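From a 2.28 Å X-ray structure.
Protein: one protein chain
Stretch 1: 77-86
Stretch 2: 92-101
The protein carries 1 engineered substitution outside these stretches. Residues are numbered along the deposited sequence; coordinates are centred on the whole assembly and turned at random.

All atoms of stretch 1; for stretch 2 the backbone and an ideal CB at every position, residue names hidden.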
# COMPACT_ATOMS: atom_id res chain seq x y z
N PHE A 77 1.76 -4.59 20.19
CA PHE A 77 3.09 -4.22 19.70
C PHE A 77 2.94 -3.53 18.34
O PHE A 77 3.62 -2.53 18.06
CB PHE A 77 3.97 -5.46 19.57
CG PHE A 77 4.38 -6.05 20.88
CD1 PHE A 77 5.53 -5.61 21.53
CD2 PHE A 77 3.58 -7.00 21.51
CE1 PHE A 77 5.89 -6.12 22.78
CE2 PHE A 77 3.92 -7.52 22.76
CZ PHE A 77 5.07 -7.08 23.40
N GLU A 78 2.04 -4.06 17.52
CA GLU A 78 1.79 -3.49 16.19
C GLU A 78 1.44 -2.01 16.30
O GLU A 78 2.05 -1.18 15.64
CB GLU A 78 0.66 -4.26 15.50
CG GLU A 78 0.05 -3.54 14.33
CD GLU A 78 -1.06 -4.34 13.69
OE1 GLU A 78 -1.81 -5.04 14.43
OE2 GLU A 78 -1.20 -4.27 12.46
N TYR A 79 0.45 -1.69 17.13
CA TYR A 79 0.05 -0.30 17.30
C TYR A 79 1.11 0.55 17.99
O TYR A 79 1.15 1.76 17.81
CB TYR A 79 -1.28 -0.22 18.04
CG TYR A 79 -2.45 -0.45 17.12
CD1 TYR A 79 -2.97 -1.73 16.92
CD2 TYR A 79 -2.94 0.58 16.32
CE1 TYR A 79 -3.94 -1.97 15.96
CE2 TYR A 79 -3.91 0.35 15.36
CZ TYR A 79 -4.39 -0.92 15.18
OH TYR A 79 -5.31 -1.13 14.19
N TYR A 80 1.97 -0.09 18.77
CA TYR A 80 3.02 0.66 19.44
C TYR A 80 3.90 1.19 18.31
O TYR A 80 4.24 2.37 18.28
CB TYR A 80 3.84 -0.23 20.37
CG TYR A 80 4.78 0.54 21.27
CD1 TYR A 80 4.67 1.93 21.40
CD2 TYR A 80 5.76 -0.11 22.02
CE1 TYR A 80 5.52 2.64 22.26
CE2 TYR A 80 6.60 0.59 22.88
CZ TYR A 80 6.48 1.96 22.99
OH TYR A 80 7.33 2.66 23.80
N GLY A 81 4.25 0.30 17.39
CA GLY A 81 5.06 0.67 16.25
C GLY A 81 4.38 1.66 15.32
O GLY A 81 5.01 2.62 14.86
N LYS A 82 3.10 1.45 15.04
CA LYS A 82 2.39 2.39 14.18
C LYS A 82 2.43 3.77 14.83
O LYS A 82 2.60 4.78 14.15
CB LYS A 82 0.94 1.98 13.97
CG LYS A 82 0.71 0.78 13.07
CD LYS A 82 -0.78 0.61 12.83
CE LYS A 82 -1.10 -0.70 12.12
NZ LYS A 82 -0.35 -0.84 10.85
N ILE A 83 2.27 3.80 16.15
CA ILE A 83 2.29 5.07 16.87
C ILE A 83 3.67 5.70 16.88
O ILE A 83 3.79 6.92 16.77
CB ILE A 83 1.79 4.90 18.32
CG1 ILE A 83 0.32 4.51 18.31
CG2 ILE A 83 1.94 6.19 19.09
CD1 ILE A 83 -0.20 4.05 19.65
N LEU A 84 4.71 4.88 17.00
CA LEU A 84 6.08 5.40 17.00
C LEU A 84 6.45 5.89 15.61
O LEU A 84 7.06 6.95 15.44
CB LEU A 84 7.08 4.32 17.45
CG LEU A 84 7.05 3.98 18.95
CD1 LEU A 84 7.80 2.70 19.21
CD2 LEU A 84 7.65 5.14 19.76
N MSE A 85 6.06 5.14 14.58
CA MSE A 85 6.39 5.59 13.24
C MSE A 85 5.79 6.99 13.02
O MSE A 85 6.45 7.87 12.48
CB MSE A 85 5.86 4.60 12.19
CG MSE A 85 6.40 4.85 10.79
SE MSE A 85 8.31 4.63 10.66
CE MSE A 85 8.32 2.69 10.39
N LYS A 86 4.55 7.21 13.47
CA LYS A 86 3.94 8.53 13.29
C LYS A 86 4.67 9.63 14.05
O LYS A 86 4.64 10.79 13.66
CB LYS A 86 2.47 8.52 13.74
CG LYS A 86 1.50 7.85 12.78
CD LYS A 86 1.47 8.59 11.46
CE LYS A 86 0.37 8.06 10.54
NZ LYS A 86 0.62 6.65 10.11
N UNK A 92 12.58 2.47 16.68
CA UNK A 92 11.76 1.90 17.75
C UNK A 92 10.52 1.26 17.13
O UNK A 92 10.12 0.16 17.50
CB UNK A 92 11.37 2.97 18.77
N UNK A 93 9.91 1.95 16.17
CA UNK A 93 8.73 1.39 15.53
C UNK A 93 9.08 0.08 14.80
O UNK A 93 8.31 -0.88 14.84
CB UNK A 93 8.13 2.40 14.56
N UNK A 94 10.24 0.04 14.15
CA UNK A 94 10.65 -1.18 13.44
C UNK A 94 10.80 -2.34 14.42
O UNK A 94 10.41 -3.47 14.13
CB UNK A 94 11.96 -0.95 12.69
N UNK A 95 11.35 -2.06 15.60
CA UNK A 95 11.51 -3.13 16.59
C UNK A 95 10.17 -3.65 17.04
O UNK A 95 9.98 -4.85 17.20
CB UNK A 95 12.31 -2.64 17.80
N UNK A 96 9.22 -2.74 17.25
CA UNK A 96 7.88 -3.11 17.68
C UNK A 96 7.19 -3.95 16.61
O UNK A 96 6.40 -4.83 16.93
CB UNK A 96 7.05 -1.86 17.99
N UNK A 97 7.47 -3.66 15.35
CA UNK A 97 6.87 -4.45 14.27
C UNK A 97 7.45 -5.84 14.33
O UNK A 97 6.75 -6.82 14.10
CB UNK A 97 7.11 -3.82 12.90
N UNK A 98 8.74 -5.92 14.64
CA UNK A 98 9.40 -7.20 14.73
C UNK A 98 8.86 -7.94 15.92
O UNK A 98 8.47 -9.10 15.83
CB UNK A 98 10.92 -7.04 14.83
N UNK A 99 8.80 -7.26 17.06
CA UNK A 99 8.28 -7.87 18.27
C UNK A 99 6.90 -8.51 18.06
O UNK A 99 6.62 -9.59 18.56
CB UNK A 99 8.20 -6.82 19.38
N UNK A 100 6.05 -7.82 17.31
CA UNK A 100 4.69 -8.28 17.05
C UNK A 100 4.60 -9.59 16.29
O UNK A 100 3.73 -10.42 16.54
CB UNK A 100 3.93 -7.20 16.27
N UNK A 101 5.51 -9.78 15.33
CA UNK A 101 5.50 -11.02 14.57
C UNK A 101 6.18 -12.12 15.39
O UNK A 101 5.95 -13.31 15.17
CB UNK A 101 6.19 -10.84 13.22

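The two helices pack nearly antiparallel, their axes 7.5 Å apart at closest approach and their N-to-C directions 165° apart. All of stretch 2 has helical backbone angles, so its positions differ mainly in the direction of CA-to-CB.

At position 92 this bond points toward stretch 1, and the ideal CB lies 3.6 Å from Leu84 CD1. Stretch 1 offers a methyl group but no polar partner, and beyond it there is open space; alanine, an aliphatic residue or a long flexible chain could all be accommodated. The residue is Leu92, whose CB meets Leu84 CD1 at 3.6 Å, with chi1 and chi2 both between the usual wells.

Position 93 is far more constrained. Its CA is 3.8 Å from that of Gly81, and its ideal CB is already tight against Gly81 O at 3.1 Å, with Met85 N at 3.4 Å and Leu84 CB at 3.6 Å. Little room remains beyond a CB, which favours alanine or glycine, with serine a possibility. Ala93 is found. Its CB packs on Leu84 CB at 3.6 Å and Met85 CB at 3.9 Å, while the absence of a side chain at Gly81 permits the close backbone approach: an ideal CB there would clash with Ala93 O at 2.9 Å.

Position 94 points away, with nothing of stretch 1 within 5.5 Å of its ideal CB. Many residues would suit, although a long apolar one could turn back to the selenomethionine at 85. Ile94 does so, bringing CD1 to 3.9 Å from Met85 CE. Position 95 points sideways into open space and suits a polar residue; Gln95 makes no contact with stretch 1.

Position 96 points into a hollow formed by Phe77, Tyr80, Gly81 and Leu84. Its ideal CB lies 3.5 Å from Phe77 O and 3.6 Å from Gly81 N, but that carbonyl and amide are already paired in the helix, so a medium-sized apolar or flexible polar chain would fit. Gln96 fills the hollow as a knob. Its CG lies 3.7 Å from Leu84 CD1, and its OE1 approaches Tyr80 CD2 at 3.2 Å and the edge of the Phe77 ring at CD1, 3.6 Å away, without a hydrogen bond across the interface.

At position 97 CA-to-CB points away, yet bare Gly81 leaves a gap bordered by Glu78, Lys82 and Met85. A short side chain would miss it, whereas a long or aromatic one could reach back. Tyr97 does, its ring edge meeting Glu78 O through CE1 at 3.7 Å and Met85 CE through CE2 at 3.8 Å. Its OH lies 3.5 Å from Lys82 CA.

Position 98 points away and is permissive; Gln98 leaves stretch 1 untouched. Position 99 points toward Phe77, its ideal CB 3.6 Å from CD1, so a small residue suffices: Ala99 supplies the methyl. Position 100, directed sideways, also favours a small residue, and Ala100 CB packs against Phe77 CB at 3.7 Å. Position 101 is out of reach and unconstrained by stretch 1; it holds Val101.

Stretch 2 92-101: LAIQQYQAAV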
# COMPACT_ATOMS: atom_id res chain seq x y z
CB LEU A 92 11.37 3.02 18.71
CG LEU A 92 11.48 2.79 20.22
CD1 LEU A 92 12.56 1.77 20.56
CD2 LEU A 92 11.79 4.15 20.84
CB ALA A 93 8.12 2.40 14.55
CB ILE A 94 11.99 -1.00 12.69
CG1 ILE A 94 11.86 0.05 11.58
CG2 ILE A 94 12.42 -2.34 12.08
CD1 ILE A 94 10.88 -0.30 10.49
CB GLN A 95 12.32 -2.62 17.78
CG GLN A 95 13.82 -2.56 17.55
CD GLN A 95 14.60 -2.49 18.85
OE1 GLN A 95 14.75 -1.42 19.44
NE2 GLN A 95 15.07 -3.64 19.32
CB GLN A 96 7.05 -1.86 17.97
CG GLN A 96 7.62 -0.99 19.06
CD GLN A 96 8.10 -1.80 20.23
OE1 GLN A 96 7.35 -2.59 20.79
NE2 GLN A 96 9.35 -1.61 20.61
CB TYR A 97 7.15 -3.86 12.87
CG TYR A 97 6.43 -2.56 12.57
CD1 TYR A 97 5.17 -2.30 13.11
CD2 TYR A 97 7.01 -1.60 11.74
CE1 TYR A 97 4.49 -1.11 12.82
CE2 TYR A 97 6.34 -0.41 11.44
CZ TYR A 97 5.08 -0.17 11.98
OH TYR A 97 4.41 0.99 11.69
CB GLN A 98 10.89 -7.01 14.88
CG GLN A 98 11.65 -8.31 15.06
CD GLN A 98 11.47 -9.26 13.90
OE1 GLN A 98 11.90 -8.99 12.78
NE2 GLN A 98 10.81 -10.39 14.15
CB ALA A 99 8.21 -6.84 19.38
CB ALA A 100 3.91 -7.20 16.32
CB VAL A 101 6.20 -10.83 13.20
CG1 VAL A 101 7.66 -10.47 13.39
CG2 VAL A 101 6.05 -12.10 12.36
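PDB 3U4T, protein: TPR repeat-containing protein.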